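Local coordinates for alpha-catenin-like protein hmp-1 (Caenorhabditis elegans, PDB 5H5M) that belongs to the cadherin-catenin complex of adherens junctions, binds beta-catenin and actin filaments, and is required for cell migration and shape changes during embryonic body enclosure and elongation, at residues Leu237-Ala242 and Arg370-Leu374; Arg254-Ile259 and Cys273-Asp277. All blocks are in the same frame, centred on the assembly; numbering follows the deposited sequence.

Interaction 1 (Leu237-Ala242 and Arg370-Leu374)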
loop_
_atom_site.group_PDB
_atom_site.type_symbol
_atom_site.label_atom_id
_atom_site.label_comp_id
_atom_site.label_asym_id
_atom_site.label_seq_id
_atom_site.Cartn_x
_atom_site.Cartn_y
_atom_site.Cartn_z
ATOM N N LEU A 237 3.966 3.198 10.233
ATOM C CA LEU A 237 5.239 3.077 9.532
ATOM C C LEU A 237 5.716 1.630 9.398
ATOM O O LEU A 237 6.229 1.240 8.349
ATOM C CB LEU A 237 6.307 3.910 10.242
ATOM C CG LEU A 237 7.734 3.840 9.695
ATOM C CD1 LEU A 237 7.767 4.240 8.233
ATOM C CD2 LEU A 237 8.655 4.732 10.516
ATOM N N ASP A 238 5.545 0.835 10.448
ATOM C CA ASP A 238 6.029 -0.540 10.409
ATOM C C ASP A 238 5.299 -1.376 9.363
ATOM O O ASP A 238 5.926 -2.163 8.651
ATOM C CB ASP A 238 5.903 -1.210 11.770
ATOM C CG ASP A 238 6.535 -2.587 11.786
ATOM O OD1 ASP A 238 5.788 -3.586 11.713
ATOM O OD2 ASP A 238 7.782 -2.666 11.840
ATOM N N ASP A 239 3.982 -1.214 9.282
ATOM C CA ASP A 239 3.197 -1.868 8.237
ATOM C C ASP A 239 3.723 -1.499 6.854
ATOM O O ASP A 239 3.913 -2.367 5.995
ATOM C CB ASP A 239 1.719 -1.493 8.342
ATOM C CG ASP A 239 1.039 -2.128 9.534
ATOM O OD1 ASP A 239 1.547 -3.152 10.034
ATOM O OD2 ASP A 239 -0.010 -1.606 9.963
ATOM N N PHE A 240 3.972 -0.209 6.646
ATOM C CA PHE A 240 4.409 0.243 5.335
ATOM C C PHE A 240 5.768 -0.342 4.967
ATOM O O PHE A 240 5.974 -0.761 3.835
ATOM C CB PHE A 240 4.467 1.767 5.261
ATOM C CG PHE A 240 4.790 2.277 3.887
ATOM C CD1 PHE A 240 3.810 2.329 2.909
ATOM C CD2 PHE A 240 6.078 2.675 3.562
ATOM C CE1 PHE A 240 4.102 2.783 1.638
ATOM C CE2 PHE A 240 6.376 3.133 2.293
ATOM C CZ PHE A 240 5.387 3.183 1.329
ATOM N N LEU A 241 6.684 -0.381 5.929
ATOM C CA LEU A 241 8.021 -0.900 5.676
ATOM C C LEU A 241 8.013 -2.416 5.505
ATOM O O LEU A 241 8.775 -2.957 4.703
ATOM C CB LEU A 241 8.970 -0.500 6.806
ATOM C CG LEU A 241 9.209 1.003 6.972
ATOM C CD1 LEU A 241 10.292 1.251 7.998
ATOM C CD2 LEU A 241 9.567 1.658 5.644
ATOM N N ALA A 242 7.152 -3.099 6.256
ATOM C CA ALA A 242 7.064 -4.555 6.183
ATOM C C ALA A 242 6.483 -4.999 4.842
ATOM O O ALA A 242 6.959 -5.958 4.234
ATOM C CB ALA A 242 6.226 -5.101 7.335
ATOM N N ARG A 370 15.105 -0.392 8.531
ATOM C CA ARG A 370 14.201 -0.937 9.538
ATOM C C ARG A 370 14.954 -1.308 10.809
ATOM O O ARG A 370 14.433 -1.168 11.916
ATOM C CB ARG A 370 13.457 -2.157 8.986
ATOM C CG ARG A 370 12.644 -1.858 7.725
ATOM C CD ARG A 370 11.782 -3.041 7.325
ATOM N NE ARG A 370 10.754 -3.312 8.322
ATOM C CZ ARG A 370 10.048 -4.435 8.386
ATOM N NH1 ARG A 370 10.262 -5.405 7.507
ATOM N NH2 ARG A 370 9.129 -4.589 9.333
ATOM N N HIS A 371 16.187 -1.772 10.644
ATOM C CA HIS A 371 17.016 -2.154 11.776
ATOM C C HIS A 371 17.432 -0.925 12.588
ATOM O O HIS A 371 17.371 -0.931 13.822
ATOM C CB HIS A 371 18.249 -2.923 11.298
ATOM C CG HIS A 371 19.127 -3.405 12.410
ATOM N ND1 HIS A 371 18.650 -4.155 13.462
ATOM C CD2 HIS A 371 20.451 -3.238 12.635
ATOM C CE1 HIS A 371 19.643 -4.433 14.288
ATOM N NE2 HIS A 371 20.747 -3.888 13.809
ATOM N N ALA A 372 17.847 0.127 11.888
ATOM C CA ALA A 372 18.242 1.377 12.532
ATOM C C ALA A 372 17.096 1.992 13.338
ATOM O O ALA A 372 17.323 2.596 14.383
ATOM C CB ALA A 372 18.747 2.371 11.492
ATOM N N LEU A 373 15.871 1.829 12.849
ATOM C CA LEU A 373 14.692 2.368 13.523
ATOM C C LEU A 373 14.428 1.670 14.856
ATOM O O LEU A 373 13.748 2.216 15.727
ATOM C CB LEU A 373 13.464 2.251 12.618
ATOM C CG LEU A 373 13.408 3.221 11.434
ATOM C CD1 LEU A 373 12.447 2.712 10.382
ATOM C CD2 LEU A 373 13.000 4.607 11.899
ATOM N N LEU A 374 14.971 0.464 15.007
ATOM C CA LEU A 374 14.846 -0.299 16.246
ATOM C C LEU A 374 15.838 0.170 17.308
ATOM O O LEU A 374 15.554 0.106 18.503
ATOM C CB LEU A 374 15.048 -1.793 15.977
ATOM C CG LEU A 374 14.021 -2.466 15.069
ATOM C CD1 LEU A 374 14.406 -3.915 14.814
ATOM C CD2 LEU A 374 12.625 -2.363 15.669
HETATM O O HOH W 1 10.069 -1.490 10.290
HETATM O O HOH W 2 7.312 -6.143 11.009
#
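R370 and D238 are joined by a salt bridge that is long and weak as a hydrogen bond: NH2 of R370 lies 3.4 Å from OD2 of D238, with an N-H...O angle of 156°. Two waters reinforce it. Water 1 accepts from R370 NE at 2.8 Å and donates to D238 OD2, while water 2 donates to D238 OD1 and accepts a weak bond from R370 NH2. The carboxylate oxygen and both waters lie in the guanidinium plane at its edge, although the carboxylate itself is turned 55° from that plane. NH1 is taken by a salt bridge to E245, about two turns beyond D238 on the same helix, so the group is held from several directions.

One guanidinium face rests on backbone: A242 CA sits 3.3 Å above the plane, offset toward its rim. A242 CB touches NH2 at 3.6 Å. A bend at chi3 in the otherwise extended arginine brings the guanidinium over A242, while its CG and CD slide past L241 in the opposite direction. Further in, L241 and L373 meet tip to tip, CD1 to CD1 at 3.5 Å; L237 CD2 lies farther from the same L373 methyl, at 4.3 Å. Helix 276-300 backs these leucines through V293, V294 and M298.

The local axes run nearly antiparallel, at 154°, and stay 12.0 Å apart, a separation bridged by long side chains. Such a pairing of the first and last helices fits the antiparallel four-helix bundle of the vinculin/alpha-catenin family.

Interaction 2 (Arg254-Ile259 and Cys273-Asp277)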
loop_
_atom_site.group_PDB
_atom_site.type_symbol
_atom_site.label_atom_id
_atom_site.label_comp_id
_atom_site.label_asym_id
_atom_site.label_seq_id
_atom_site.Cartn_x
_atom_site.Cartn_y
_atom_site.Cartn_z
ATOM N N ARG A 254 9.080 -11.497 -9.901
ATOM C CA ARG A 254 8.445 -11.217 -11.184
ATOM C C ARG A 254 9.496 -10.997 -12.270
ATOM O O ARG A 254 9.364 -11.504 -13.383
ATOM C CB ARG A 254 7.524 -9.999 -11.079
ATOM C CG ARG A 254 6.045 -10.349 -10.988
ATOM C CD ARG A 254 5.158 -9.107 -11.050
ATOM N NE ARG A 254 5.410 -8.182 -9.945
ATOM C CZ ARG A 254 4.817 -8.259 -8.756
ATOM N NH1 ARG A 254 3.940 -9.222 -8.511
ATOM N NH2 ARG A 254 5.106 -7.376 -7.807
ATOM N N GLY A 255 10.541 -10.248 -11.932
ATOM C CA GLY A 255 11.639 -10.006 -12.851
ATOM C C GLY A 255 12.396 -11.274 -13.205
ATOM O O GLY A 255 12.851 -11.438 -14.337
ATOM N N ILE A 256 12.527 -12.174 -12.236
ATOM C CA ILE A 256 13.203 -13.446 -12.459
ATOM C C ILE A 256 12.441 -14.285 -13.483
ATOM O O ILE A 256 13.043 -14.899 -14.365
ATOM C CB ILE A 256 13.366 -14.238 -11.143
ATOM C CG1 ILE A 256 14.459 -13.606 -10.278
ATOM C CG2 ILE A 256 13.710 -15.692 -11.416
ATOM C CD1 ILE A 256 14.539 -14.190 -8.881
ATOM N N LYS A 257 11.115 -14.292 -13.375
ATOM C CA LYS A 257 10.279 -15.031 -14.317
ATOM C C LYS A 257 10.417 -14.503 -15.742
ATOM O O LYS A 257 10.362 -15.270 -16.701
ATOM C CB LYS A 257 8.812 -14.986 -13.887
ATOM C CG LYS A 257 8.448 -16.033 -12.854
ATOM C CD LYS A 257 7.045 -16.569 -13.093
ATOM C CE LYS A 257 6.804 -17.847 -12.306
ATOM N NZ LYS A 257 5.512 -18.485 -12.676
ATOM N N GLY A 258 10.601 -13.196 -15.881
ATOM C CA GLY A 258 10.781 -12.601 -17.192
ATOM C C GLY A 258 12.112 -12.966 -17.819
ATOM O O GLY A 258 12.218 -13.115 -19.036
ATOM N N ILE A 259 13.131 -13.111 -16.978
ATOM C CA ILE A 259 14.465 -13.473 -17.437
ATOM C C ILE A 259 14.513 -14.923 -17.910
ATOM O O ILE A 259 15.088 -15.227 -18.955
ATOM C CB ILE A 259 15.512 -13.261 -16.319
ATOM C CG1 ILE A 259 15.717 -11.768 -16.067
ATOM C CG2 ILE A 259 16.837 -13.922 -16.676
ATOM C CD1 ILE A 259 16.676 -11.469 -14.943
ATOM N N CYS A 273 2.701 -8.949 -15.908
ATOM C CA CYS A 273 3.646 -7.843 -15.965
ATOM C C CYS A 273 4.979 -8.330 -15.397
ATOM O O CYS A 273 5.329 -8.041 -14.252
ATOM C CB CYS A 273 3.110 -6.625 -15.195
ATOM S SG CYS A 273 4.282 -5.264 -14.911
ATOM N N GLU A 274 5.734 -9.062 -16.212
ATOM C CA GLU A 274 6.948 -9.713 -15.730
ATOM C C GLU A 274 8.161 -9.403 -16.598
ATOM O O GLU A 274 8.714 -10.291 -17.238
ATOM C CB GLU A 274 6.743 -11.231 -15.666
ATOM C CG GLU A 274 5.528 -11.662 -14.864
ATOM C CD GLU A 274 5.116 -13.086 -15.166
ATOM O OE1 GLU A 274 5.468 -13.586 -16.254
ATOM O OE2 GLU A 274 4.444 -13.706 -14.318
ATOM N N THR A 275 8.575 -8.142 -16.623
ATOM C CA THR A 275 9.778 -7.764 -17.351
ATOM C C THR A 275 10.783 -7.141 -16.400
ATOM O O THR A 275 10.413 -6.628 -15.342
ATOM C CB THR A 275 9.477 -6.778 -18.498
ATOM O OG1 THR A 275 8.851 -5.601 -17.973
ATOM C CG2 THR A 275 8.561 -7.421 -19.526
ATOM N N VAL A 276 12.055 -7.208 -16.773
ATOM C CA VAL A 276 13.111 -6.560 -16.011
ATOM C C VAL A 276 12.842 -5.059 -15.900
ATOM O O VAL A 276 13.009 -4.471 -14.830
ATOM C CB VAL A 276 14.486 -6.797 -16.654
ATOM C CG1 VAL A 276 15.554 -5.962 -15.963
ATOM C CG2 VAL A 276 14.839 -8.276 -16.609
ATOM N N ASP A 277 12.403 -4.454 -17.002
ATOM C CA ASP A 277 12.118 -3.022 -17.043
ATOM C C ASP A 277 11.121 -2.597 -15.973
ATOM O O ASP A 277 11.408 -1.713 -15.169
ATOM C CB ASP A 277 11.590 -2.618 -18.423
ATOM C CG ASP A 277 12.695 -2.178 -19.366
ATOM O OD1 ASP A 277 13.713 -1.645 -18.878
ATOM O OD2 ASP A 277 12.542 -2.359 -20.594
#
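C273 and E274 lie against R254 and G258 where the chain enters helix 276-300, an antiparallel neighbour of helix 237-260 in the four-helix bundle. The O atom of C273, a poorly ordered residue, is 3.4 Å from CD of R254; the charged end of that arginine is engaged instead by D251 in a salt bridge. E274 lays its aliphatic part over the helix, with CB 3.5 Å from the carbonyl O of R254 and the two side chains crossing at about a right angle. Farther out it runs beside K257 in the same direction, yet OE2 of E274 and NZ of K257 remain 5.2 Å apart, too far for a salt bridge, so any attraction between the charges is probably weak.

G258, a glycine with no side chain in the way, brings its CA to 3.1 Å from O of E274 in a CA-H...O contact with a 126° angle at the hydrogen. The CB of T275 points away from helix 237-260, and the residue is the N-cap of the new helix, its OG1 bonding to N of C278. V276 then faces the bundle interior, where chi1 of 172° sets CG2 beside the backbone N and 3.6 Å from CG1 of I259.

Interactions 1 and 2 sit at different levels of one bundle, their centres 27 Å apart and their nearest atoms about 12 Å apart, without touching. Both use helix 237-260: residues 237-242 form its start and residues 254-259 lie near its end. Along the chain, interaction 2 is nested within the loop closed by interaction 1. The inner contact joins successive helices across the connection that includes the unmodelled residues 262-272, whereas the outer one brings helix 345-374 back to helix 237-260. Helices 237-260, 276-300, 305-339 and 345-374 form a four-helix bundle in the C-terminal part of this M-domain fragment, with its first and last helices in contact.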